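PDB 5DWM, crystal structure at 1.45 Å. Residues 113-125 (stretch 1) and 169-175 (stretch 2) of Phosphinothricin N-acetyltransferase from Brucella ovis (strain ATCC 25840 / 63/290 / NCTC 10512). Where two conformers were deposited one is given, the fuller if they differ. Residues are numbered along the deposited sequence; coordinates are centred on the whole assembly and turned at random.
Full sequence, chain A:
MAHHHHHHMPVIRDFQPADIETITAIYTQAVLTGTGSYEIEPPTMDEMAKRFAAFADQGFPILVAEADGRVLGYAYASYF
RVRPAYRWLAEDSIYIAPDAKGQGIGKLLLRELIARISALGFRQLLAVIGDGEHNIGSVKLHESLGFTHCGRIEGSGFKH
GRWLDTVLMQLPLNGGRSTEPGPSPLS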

ATOM      1  N   LEU A 113      11.612 -11.646 -13.580  1.00 19.30           N
ATOM      2  CA  LEU A 113      10.365 -10.955 -13.265  1.00 18.79           C
ATOM      3  C   LEU A 113      10.352  -9.552 -13.862  1.00 19.49           C
ATOM      4  O   LEU A 113       9.340  -9.122 -14.432  1.00 18.59           O
ATOM      5  N   ILE A 114      11.476  -8.830 -13.749  1.00 18.95           N
ATOM      6  CA  ILE A 114      11.599  -7.513 -14.373  1.00 18.98           C
ATOM      7  C   ILE A 114      11.339  -7.606 -15.868  1.00 19.16           C
ATOM      8  O   ILE A 114      10.620  -6.776 -16.442  1.00 19.19           O
ATOM      9  N   ALA A 115      11.921  -8.615 -16.526  1.00 19.72           N
ATOM     10  CA  ALA A 115      11.701  -8.793 -17.960  1.00 19.85           C
ATOM     11  C   ALA A 115      10.226  -9.026 -18.281  1.00 21.08           C
ATOM     12  O   ALA A 115       9.690  -8.433 -19.222  1.00 22.22           O
ATOM     13  N   ARG A 116       9.549  -9.882 -17.507  1.00 20.57           N
ATOM     14  CA  ARG A 116       8.152 -10.180 -17.798  0.50 20.31           C
ATOM     15  C   ARG A 116       7.261  -8.969 -17.538  1.00 20.36           C
ATOM     16  O   ARG A 116       6.351  -8.681 -18.327  1.00 20.95           O
ATOM     17  N   ILE A 117       7.504  -8.247 -16.440  1.00 19.72           N
ATOM     18  CA  ILE A 117       6.707  -7.065 -16.119  1.00 20.30           C
ATOM     19  C   ILE A 117       6.937  -5.959 -17.140  1.00 20.77           C
ATOM     20  O   ILE A 117       6.000  -5.237 -17.521  1.00 21.06           O
ATOM     21  N   SER A 118       8.186  -5.795 -17.588  1.00 21.16           N
ATOM     22  CA  SER A 118       8.474  -4.811 -18.622  0.62 21.25           C
ATOM     23  C   SER A 118       7.734  -5.148 -19.909  1.00 20.68           C
ATOM     24  O   SER A 118       7.161  -4.261 -20.557  1.00 22.56           O
ATOM     25  N   ALA A 119       7.716  -6.432 -20.281  1.00 21.21           N
ATOM     26  CA  ALA A 119       7.051  -6.827 -21.518  1.00 21.31           C
ATOM     27  C   ALA A 119       5.554  -6.554 -21.465  1.00 21.82           C
ATOM     28  O   ALA A 119       4.922  -6.365 -22.510  1.00 23.13           O
ATOM     29  N   LEU A 120       4.973  -6.514 -20.264  1.00 21.12           N
ATOM     30  CA  LEU A 120       3.554  -6.224 -20.107  1.00 21.86           C
ATOM     31  C   LEU A 120       3.231  -4.732 -20.162  1.00 23.07           C
ATOM     32  O   LEU A 120       2.049  -4.375 -20.216  1.00 23.54           O
ATOM     33  N   GLY A 121       4.236  -3.859 -20.161  1.00 22.14           N
ATOM     34  CA  GLY A 121       4.013  -2.438 -20.346  1.00 20.83           C
ATOM     35  C   GLY A 121       3.953  -1.605 -19.083  1.00 19.72           C
ATOM     36  O   GLY A 121       3.590  -0.422 -19.157  1.00 19.74           O
ATOM     37  N   PHE A 122       4.295  -2.179 -17.934  1.00 18.54           N
ATOM     38  CA  PHE A 122       4.346  -1.409 -16.706  1.00 17.81           C
ATOM     39  C   PHE A 122       5.460  -0.367 -16.767  1.00 16.45           C
ATOM     40  O   PHE A 122       6.438  -0.495 -17.510  1.00 18.47           O
ATOM     41  N   ARG A 123       5.295   0.689 -15.965  1.00 16.35           N
ATOM     42  CA  ARG A 123       6.248   1.790 -15.939  1.00 16.43           C
ATOM     43  C   ARG A 123       7.060   1.877 -14.652  1.00 15.88           C
ATOM     44  O   ARG A 123       8.121   2.512 -14.652  1.00 16.71           O
ATOM     45  N   GLN A 124       6.593   1.274 -13.557  1.00 14.87           N
ATOM     46  CA  GLN A 124       7.347   1.249 -12.309  1.00 14.17           C
ATOM     47  C   GLN A 124       7.144  -0.098 -11.638  1.00 13.88           C
ATOM     48  O   GLN A 124       6.033  -0.638 -11.643  1.00 14.52           O
ATOM     49  N   LEU A 125       8.215  -0.634 -11.056  1.00 14.52           N
ATOM     50  CA  LEU A 125       8.149  -1.840 -10.241  1.00 13.77           C
ATOM     51  C   LEU A 125       8.557  -1.469  -8.819  1.00 14.18           C
ATOM     52  O   LEU A 125       9.631  -0.897  -8.606  1.00 15.06           O
ATOM     53  N   MET A 169      11.332   0.627  -2.344  1.00 15.00           N
ATOM     54  CA  MET A 169      12.281   0.830  -3.433  1.00 15.44           C
ATOM     55  C   MET A 169      11.546   0.717  -4.763  1.00 15.36           C
ATOM     56  O   MET A 169      10.537   0.017  -4.869  1.00 15.85           O
ATOM     57  N   GLN A 170      12.064   1.383  -5.794  1.00 15.33           N
ATOM     58  CA  GLN A 170      11.383   1.329  -7.083  1.00 15.51           C
ATOM     59  C   GLN A 170      12.372   1.287  -8.241  1.00 16.48           C
ATOM     60  O   GLN A 170      13.515   1.735  -8.139  1.00 18.00           O
ATOM     61  N   LEU A 171      11.889   0.755  -9.359  1.00 15.47           N
ATOM     62  CA  LEU A 171      12.676   0.605 -10.578  1.00 15.80           C
ATOM     63  C   LEU A 171      11.808   1.088 -11.728  1.00 16.10           C
ATOM     64  O   LEU A 171      10.703   0.546 -11.936  1.00 15.87           O
ATOM     65  N   PRO A 172      12.261   2.054 -12.517  1.00 17.43           N
ATOM     66  CA  PRO A 172      11.478   2.481 -13.677  1.00 17.74           C
ATOM     67  C   PRO A 172      11.615   1.480 -14.810  1.00 18.97           C
ATOM     68  O   PRO A 172      12.651   0.831 -14.977  1.00 20.48           O
ATOM     69  N   LEU A 173      10.547   1.356 -15.596  1.00 19.58           N
ATOM     70  CA  LEU A 173      10.548   0.469 -16.753  1.00 19.87           C
ATOM     71  C   LEU A 173       9.900   1.183 -17.929  1.00 19.32           C
ATOM     72  O   LEU A 173       9.024   2.027 -17.745  1.00 18.67           O
ATOM     73  N   ASN A 174      10.352   0.854 -19.144  1.00 21.18           N
ATOM     74  CA  ASN A 174       9.736   1.370 -20.370  1.00 21.62           C
ATOM     75  C   ASN A 174       9.719   2.898 -20.406  1.00 22.90           C
ATOM     76  O   ASN A 174       8.811   3.508 -20.982  1.00 24.88           O
ATOM     77  N   GLY A 175      10.701   3.533 -19.775  1.00 22.70           N
ATOM     78  CA  GLY A 175      10.785   4.974 -19.745  1.00 23.79           C
ATOM     79  C   GLY A 175      10.244   5.628 -18.490  1.00 22.68           C
ATOM     80  O   GLY A 175      10.359   6.853 -18.357  1.00 25.16           O
TER

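Along the helix of stretch 1, Ile114 is the first residue to reach stretch 2. Its CB points toward the strand, and the m,t rotamer (chi1, chi2) brings CD1 to 3.6 Å from CD2 of Leu171, while its CG2 lies 3.9 Å from CD2 of Leu173. One turn on, Ile117 (m,m) contributes CG2, 3.8 Å from Leu173 CD1, although the end of its side chain leads away.

Ser118 (t) marks the polar border. Its OG and the backbone N of Asn174 share a water, at 3.2 Å from OG and 3.0 Å from N, the water accepting from N. The Asn174 side chain (chi1 m) points toward stretch 1, and its ND2 donates to Ser118 O and to Phe122 O, both at 2.9 Å and nearly linear, so that one amide ties the last helical turn to the segment beyond Gly121.

Phe122 (m) turns its ring away. Arg123 (m,m,t) starts away from stretch 2 but folds back, placing CD 3.8 Å from Asn174 CB and a guanidinium face under Asn174 O. Gln124 (m,m) shares a sheet face with Pro172. On the other face, Leu125 (t,p) packs its CB 4.5 Å from Leu171 CB and 4.2 Å from CD1 of Leu173 (m,t), which thereby joins helix and strand in one apolar cluster.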

ATOM      1  CB  LEU A 113      10.168 -10.897 -11.752  1.00 18.52           C
ATOM      2  CG  LEU A 113       8.779 -10.446 -11.309  1.00 18.57           C
ATOM      3  CD1 LEU A 113       7.752 -11.532 -11.555  1.00 20.39           C
ATOM      4  CD2 LEU A 113       8.783 -10.047  -9.845  1.00 18.63           C
ATOM      5  CB  ILE A 114      12.983  -6.899 -14.071  1.00 18.96           C
ATOM      6  CG1 ILE A 114      13.118  -6.549 -12.585  1.00 19.72           C
ATOM      7  CG2 ILE A 114      13.245  -5.678 -14.953  1.00 20.15           C
ATOM      8  CD1 ILE A 114      14.550  -6.208 -12.179  1.00 20.92           C
ATOM      9  CB  ALA A 115      12.566  -9.936 -18.508  1.00 19.44           C
ATOM     10  CB  ARG A 116       7.698 -11.395 -16.986  0.50 20.51           C
ATOM     11  CG  ARG A 116       8.402 -12.706 -17.363  0.50 21.00           C
ATOM     12  CD  ARG A 116       7.889 -13.250 -18.686  0.50 21.78           C
ATOM     13  NE  ARG A 116       6.459 -13.542 -18.633  0.50 21.99           N
ATOM     14  CZ  ARG A 116       5.942 -14.696 -18.225  0.50 22.46           C
ATOM     15  NH1 ARG A 116       6.739 -15.684 -17.843  0.50 22.28           N
ATOM     16  NH2 ARG A 116       4.628 -14.865 -18.210  0.50 23.91           N
ATOM     17  CB  ILE A 117       7.019  -6.609 -14.683  1.00 20.98           C
ATOM     18  CG1 ILE A 117       6.330  -7.550 -13.701  1.00 22.61           C
ATOM     19  CG2 ILE A 117       6.566  -5.162 -14.459  1.00 22.97           C
ATOM     20  CD1 ILE A 117       4.815  -7.552 -13.860  1.00 24.37           C
ATOM     21  CB  SER A 118       9.983  -4.741 -18.858  0.62 22.27           C
ATOM     22  OG  SER A 118      10.328  -3.691 -19.742  0.62 23.62           O
ATOM     23  CB  ALA A 119       7.338  -8.296 -21.835  1.00 22.92           C
ATOM     24  CB  LEU A 120       3.025  -6.847 -18.808  1.00 22.20           C
ATOM     25  CG  LEU A 120       2.946  -8.377 -18.777  1.00 22.12           C
ATOM     26  CD1 LEU A 120       2.642  -8.895 -17.377  1.00 22.22           C
ATOM     27  CD2 LEU A 120       1.920  -8.909 -19.778  1.00 22.60           C
ATOM     28  CB  PHE A 122       4.526  -2.329 -15.496  1.00 16.29           C
ATOM     29  CG  PHE A 122       3.282  -3.081 -15.131  1.00 16.73           C
ATOM     30  CD1 PHE A 122       2.366  -2.531 -14.245  1.00 17.09           C
ATOM     31  CD2 PHE A 122       3.007  -4.315 -15.691  1.00 17.26           C
ATOM     32  CE1 PHE A 122       1.204  -3.210 -13.920  1.00 17.72           C
ATOM     33  CE2 PHE A 122       1.857  -4.999 -15.363  1.00 17.94           C
ATOM     34  CZ  PHE A 122       0.950  -4.447 -14.488  1.00 18.11           C
ATOM     35  CB  ARG A 123       5.532   3.133 -16.197  1.00 17.91           C
ATOM     36  CG  ARG A 123       4.947   3.285 -17.602  1.00 17.69           C
ATOM     37  CD  ARG A 123       6.051   3.222 -18.644  1.00 18.66           C
ATOM     38  NE  ARG A 123       5.587   3.502 -20.003  1.00 20.83           N
ATOM     39  CZ  ARG A 123       5.527   4.717 -20.529  1.00 22.26           C
ATOM     40  NH1 ARG A 123       5.884   5.766 -19.800  1.00 21.98           N
ATOM     41  NH2 ARG A 123       5.098   4.880 -21.775  1.00 24.44           N
ATOM     42  CB  GLN A 124       6.867   2.340 -11.325  1.00 14.82           C
ATOM     43  CG  GLN A 124       6.879   3.753 -11.872  1.00 16.23           C
ATOM     44  CD  GLN A 124       8.265   4.354 -12.054  1.00 16.15           C
ATOM     45  OE1 GLN A 124       8.443   5.308 -12.834  1.00 18.65           O
ATOM     46  NE2 GLN A 124       9.247   3.826 -11.335  1.00 13.96           N
ATOM     47  CB  LEU A 125       9.057  -2.932 -10.814  1.00 15.63           C
ATOM     48  CG  LEU A 125       9.050  -4.296 -10.101  1.00 15.55           C
ATOM     49  CD1 LEU A 125       7.637  -4.879 -10.022  1.00 16.40           C
ATOM     50  CD2 LEU A 125      10.004  -5.253 -10.814  1.00 15.64           C
ATOM     51  CB  MET A 169      13.419  -0.201  -3.387  1.00 15.47           C
ATOM     52  CG  MET A 169      14.071  -0.326  -2.013  1.00 17.00           C
ATOM     53  SD  MET A 169      15.522  -1.392  -2.009  1.00 19.67           S
ATOM     54  CE  MET A 169      16.655  -0.413  -2.997  1.00 22.12           C
ATOM     55  CB  GLN A 170      10.351   2.459  -7.275  1.00 15.50           C
ATOM     56  CG  GLN A 170      10.958   3.841  -7.425  1.00 15.54           C
ATOM     57  CD  GLN A 170       9.912   4.937  -7.580  1.00 15.33           C
ATOM     58  OE1 GLN A 170       9.924   5.915  -6.837  1.00 16.80           O
ATOM     59  NE2 GLN A 170       9.018   4.789  -8.562  1.00 16.78           N
ATOM     60  CB  LEU A 171      13.033  -0.867 -10.783  1.00 17.28           C
ATOM     61  CG  LEU A 171      13.816  -1.203 -12.050  1.00 18.17           C
ATOM     62  CD1 LEU A 171      15.278  -0.771 -11.937  1.00 19.00           C
ATOM     63  CD2 LEU A 171      13.716  -2.691 -12.338  1.00 19.95           C
ATOM     64  CB  PRO A 172      12.126   3.816 -14.057  1.00 18.86           C
ATOM     65  CG  PRO A 172      13.579   3.625 -13.664  1.00 18.46           C
ATOM     66  CD  PRO A 172      13.555   2.757 -12.421  1.00 16.86           C
ATOM     67  CB  LEU A 173       9.765  -0.810 -16.454  1.00 20.80           C
ATOM     68  CG  LEU A 173      10.354  -1.650 -15.319  1.00 23.97           C
ATOM     69  CD1 LEU A 173       9.443  -2.813 -15.035  1.00 26.89           C
ATOM     70  CD2 LEU A 173      11.756  -2.125 -15.687  1.00 27.73           C
ATOM     71  CB  ASN A 174       8.317   0.822 -20.560  1.00 22.27           C
ATOM     72  CG  ASN A 174       8.292  -0.657 -20.857  1.00 22.07           C
ATOM     73  OD1 ASN A 174       8.865  -1.117 -21.851  1.00 25.24           O
ATOM     74  ND2 ASN A 174       7.625  -1.420 -19.993  1.00 21.67           N
TER
HETATM   75  O   HOH W   1      12.395  -1.254 -19.544  1.00 40.40           O